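Local coordinates for protein translation initiation factor eIF2B, subunit delta (Archaeoglobus fulgidus, PDB 1T5O) that probably catalyses the isomerisation of methylthioribose-1-phosphate to methylthioribulose-1-phosphate, a step of methionine salvage, and belongs to the eIF2B alpha/beta/delta family, at the interface of chains A and B. Residues are numbered along the deposited sequence; one frame, centred on the assembly and turned at random. Chains: chain A/B, Translation initiation factor eIF2B, subunit delta.

The interface of chains A and B. Residues chain A 248-249, 252-253, 256; chain B 217, 249, 252-253, 256-257.
Two copies of helix 247-256 cross steeply at the two-fold axis, burying small aliphatic groups between them. There the A:Val252 and B:Val252 side chains run antiparallel alongside one another, CG1 to CG1 at 4.1 Å. Each CG1 stands anti to its backbone N (chi1 171° in chain A), and beta-branching gives a short, stiff side chain that suits close helix crossing. The threonines behave as aliphatic residues here: A:Thr249 and B:Thr249 meet roughly perpendicular, methyl CG2 against methyl CG2 at 3.8 Å, while each OG1 hydroxyl stays near its own backbone N. A:Thr249 CG2 also lies 3.9 Å from B:Val217 CG1, and A:Val253 CG2 packs on B:Thr249 CG2 at 4.1 Å.

The polar contact lies beside this aliphatic core. A:Tyr248, with CG anti to its backbone N (chi1 167°), is long enough to carry its phenol OH across to B:His257 NE2, an imidazole nitrogen able to donate or accept; they hydrogen-bond tip to tip over 2.8 Å, close to both ring planes. B:His256 CD2 sits 3.8 Å above one face of the B:His257 ring, displaced from its centre. A phenylalanine in place of A:Tyr248 would remove the hydroxyl and would probably weaken the hold on B:His257.

Helix 247-256 of each chain supplies most of the patch; B:Val217 opens helix 217-222, and B:His257 directly follows helix 247-256. This two-fold symmetric interface may be the biological one; the patch centre lies about 21 Å from the predicted proton donor B:Asp234.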
ATOM      1  N   TYR A 248      -4.642   6.522 -10.027  1.00 15.46           N
ATOM      2  CA  TYR A 248      -4.101   6.326 -11.379  1.00 15.29           C
ATOM      3  C   TYR A 248      -3.622   4.882 -11.556  1.00 15.62           C
ATOM      4  O   TYR A 248      -3.901   4.244 -12.590  1.00 17.70           O
ATOM      5  CB  TYR A 248      -2.937   7.307 -11.671  1.00 17.52           C
ATOM      6  CG  TYR A 248      -2.152   6.924 -12.919  1.00 17.88           C
ATOM      7  CD1 TYR A 248      -0.805   6.514 -12.834  1.00 16.81           C
ATOM      8  CD2 TYR A 248      -2.773   6.895 -14.168  1.00 15.61           C
ATOM      9  CE1 TYR A 248      -0.106   6.086 -13.986  1.00 17.15           C
ATOM     10  CE2 TYR A 248      -2.094   6.470 -15.313  1.00 16.02           C
ATOM     11  CZ  TYR A 248      -0.753   6.070 -15.208  1.00 19.24           C
ATOM     12  OH  TYR A 248      -0.073   5.679 -16.337  1.00 18.76           O
ATOM     13  N   THR A 249      -2.919   4.357 -10.555  1.00 15.18           N
ATOM     14  CA  THR A 249      -2.446   2.973 -10.630  1.00 16.28           C
ATOM     15  C   THR A 249      -3.616   2.039 -10.855  1.00 15.62           C
ATOM     16  O   THR A 249      -3.554   1.174 -11.702  1.00 14.57           O
ATOM     17  CB  THR A 249      -1.728   2.540  -9.326  1.00 16.23           C
ATOM     18  OG1 THR A 249      -0.596   3.383  -9.132  1.00 16.94           O
ATOM     19  CG2 THR A 249      -1.224   1.071  -9.423  1.00 13.67           C
ATOM     20  N   VAL A 252      -4.777   2.016 -14.368  1.00 14.53           N
ATOM     21  CA  VAL A 252      -3.933   1.361 -15.358  1.00 16.45           C
ATOM     22  C   VAL A 252      -4.245  -0.142 -15.398  1.00 18.17           C
ATOM     23  O   VAL A 252      -4.359  -0.721 -16.475  1.00 18.37           O
ATOM     24  CB  VAL A 252      -2.421   1.581 -15.045  1.00 18.49           C
ATOM     25  CG1 VAL A 252      -1.522   0.689 -15.963  1.00 16.31           C
ATOM     26  CG2 VAL A 252      -2.062   3.045 -15.282  1.00 16.93           C
ATOM     27  N   VAL A 253      -4.391  -0.757 -14.226  1.00 17.06           N
ATOM     28  CA  VAL A 253      -4.683  -2.184 -14.146  1.00 16.50           C
ATOM     29  C   VAL A 253      -6.076  -2.444 -14.742  1.00 19.46           C
ATOM     30  O   VAL A 253      -6.260  -3.368 -15.543  1.00 20.13           O
ATOM     31  CB  VAL A 253      -4.594  -2.665 -12.674  1.00 16.96           C
ATOM     32  CG1 VAL A 253      -4.890  -4.174 -12.585  1.00 18.50           C
ATOM     33  CG2 VAL A 253      -3.185  -2.392 -12.139  1.00 15.64           C
ATOM     34  N   HIS A 256      -5.990  -2.249 -18.584  1.00 24.23           N
ATOM     35  CA  HIS A 256      -5.372  -3.439 -19.163  1.00 24.08           C
ATOM     36  C   HIS A 256      -6.313  -4.648 -19.154  1.00 24.75           C
ATOM     37  O   HIS A 256      -6.250  -5.504 -20.043  1.00 21.84           O
ATOM     38  CB  HIS A 256      -4.107  -3.819 -18.399  1.00 26.24           C
ATOM     39  CG  HIS A 256      -3.373  -4.956 -19.029  1.00 30.30           C
ATOM     40  ND1 HIS A 256      -2.620  -4.802 -20.175  1.00 30.03           N
ATOM     41  CD2 HIS A 256      -3.377  -6.286 -18.757  1.00 32.79           C
ATOM     42  CE1 HIS A 256      -2.197  -5.988 -20.583  1.00 32.69           C
ATOM     43  NE2 HIS A 256      -2.643  -6.903 -19.742  1.00 30.55           N
TER
ATOM     44  N   VAL B 217       3.491   3.602  -7.481  1.00 16.34           N
ATOM     45  CA  VAL B 217       4.258   3.107  -8.627  1.00 15.88           C
ATOM     46  C   VAL B 217       3.727   3.819  -9.873  1.00 15.43           C
ATOM     47  O   VAL B 217       4.474   4.129 -10.799  1.00 14.86           O
ATOM     48  CB  VAL B 217       4.129   1.531  -8.813  1.00 18.06           C
ATOM     49  CG1 VAL B 217       2.674   1.115  -8.963  1.00 17.88           C
ATOM     50  CG2 VAL B 217       4.897   1.073 -10.069  1.00 17.85           C
ATOM     51  N   THR B 249       1.123  -6.075 -10.060  1.00 16.19           N
ATOM     52  CA  THR B 249       0.654  -4.708 -10.304  1.00 17.90           C
ATOM     53  C   THR B 249       1.809  -3.829 -10.820  1.00 19.07           C
ATOM     54  O   THR B 249       1.649  -3.054 -11.778  1.00 18.76           O
ATOM     55  CB  THR B 249       0.098  -4.127  -8.997  1.00 19.36           C
ATOM     56  OG1 THR B 249      -0.968  -4.974  -8.556  1.00 21.21           O
ATOM     57  CG2 THR B 249      -0.409  -2.676  -9.167  1.00 16.90           C
ATOM     58  N   VAL B 252       2.459  -4.520 -14.432  1.00 18.92           N
ATOM     59  CA  VAL B 252       1.472  -3.952 -15.356  1.00 18.72           C
ATOM     60  C   VAL B 252       1.780  -2.484 -15.639  1.00 18.62           C
ATOM     61  O   VAL B 252       1.738  -2.025 -16.798  1.00 19.27           O
ATOM     62  CB  VAL B 252       0.041  -4.043 -14.770  1.00 19.99           C
ATOM     63  CG1 VAL B 252      -0.970  -3.318 -15.698  1.00 16.88           C
ATOM     64  CG2 VAL B 252      -0.344  -5.512 -14.614  1.00 18.31           C
ATOM     65  N   VAL B 253       2.097  -1.734 -14.595  1.00 17.78           N
ATOM     66  CA  VAL B 253       2.383  -0.314 -14.787  1.00 17.97           C
ATOM     67  C   VAL B 253       3.704  -0.133 -15.571  1.00 19.19           C
ATOM     68  O   VAL B 253       3.787   0.683 -16.488  1.00 17.65           O
ATOM     69  CB  VAL B 253       2.462   0.420 -13.419  1.00 17.63           C
ATOM     70  CG1 VAL B 253       2.808   1.900 -13.609  1.00 17.81           C
ATOM     71  CG2 VAL B 253       1.127   0.282 -12.680  1.00 19.35           C
ATOM     72  N   HIS B 256       3.229  -0.819 -19.307  1.00 23.49           N
ATOM     73  CA  HIS B 256       2.531   0.262 -19.987  1.00 24.78           C
ATOM     74  C   HIS B 256       3.467   1.448 -20.251  1.00 25.01           C
ATOM     75  O   HIS B 256       3.379   2.121 -21.288  1.00 25.02           O
ATOM     76  CB  HIS B 256       1.330   0.712 -19.156  1.00 26.96           C
ATOM     77  CG  HIS B 256       0.559   1.828 -19.791  1.00 29.65           C
ATOM     78  ND1 HIS B 256      -0.192   1.648 -20.933  1.00 31.03           N
ATOM     79  CD2 HIS B 256       0.507   3.150 -19.508  1.00 31.53           C
ATOM     80  CE1 HIS B 256      -0.670   2.814 -21.331  1.00 32.67           C
ATOM     81  NE2 HIS B 256      -0.260   3.744 -20.482  1.00 34.41           N
ATOM     82  N   HIS B 257       4.398   1.677 -19.331  1.00 24.43           N
ATOM     83  CA  HIS B 257       5.351   2.771 -19.454  1.00 22.66           C
ATOM     84  C   HIS B 257       6.672   2.412 -20.131  1.00 24.52           C
ATOM     85  O   HIS B 257       7.632   3.187 -20.102  1.00 22.01           O
ATOM     86  CB  HIS B 257       5.591   3.360 -18.070  1.00 24.08           C
ATOM     87  CG  HIS B 257       4.463   4.221 -17.599  1.00 24.21           C
ATOM     88  ND1 HIS B 257       4.334   5.533 -17.989  1.00 24.11           N
ATOM     89  CD2 HIS B 257       3.356   3.935 -16.869  1.00 24.28           C
ATOM     90  CE1 HIS B 257       3.194   6.021 -17.525  1.00 26.89           C
ATOM     91  NE2 HIS B 257       2.582   5.072 -16.843  1.00 24.65           N
TER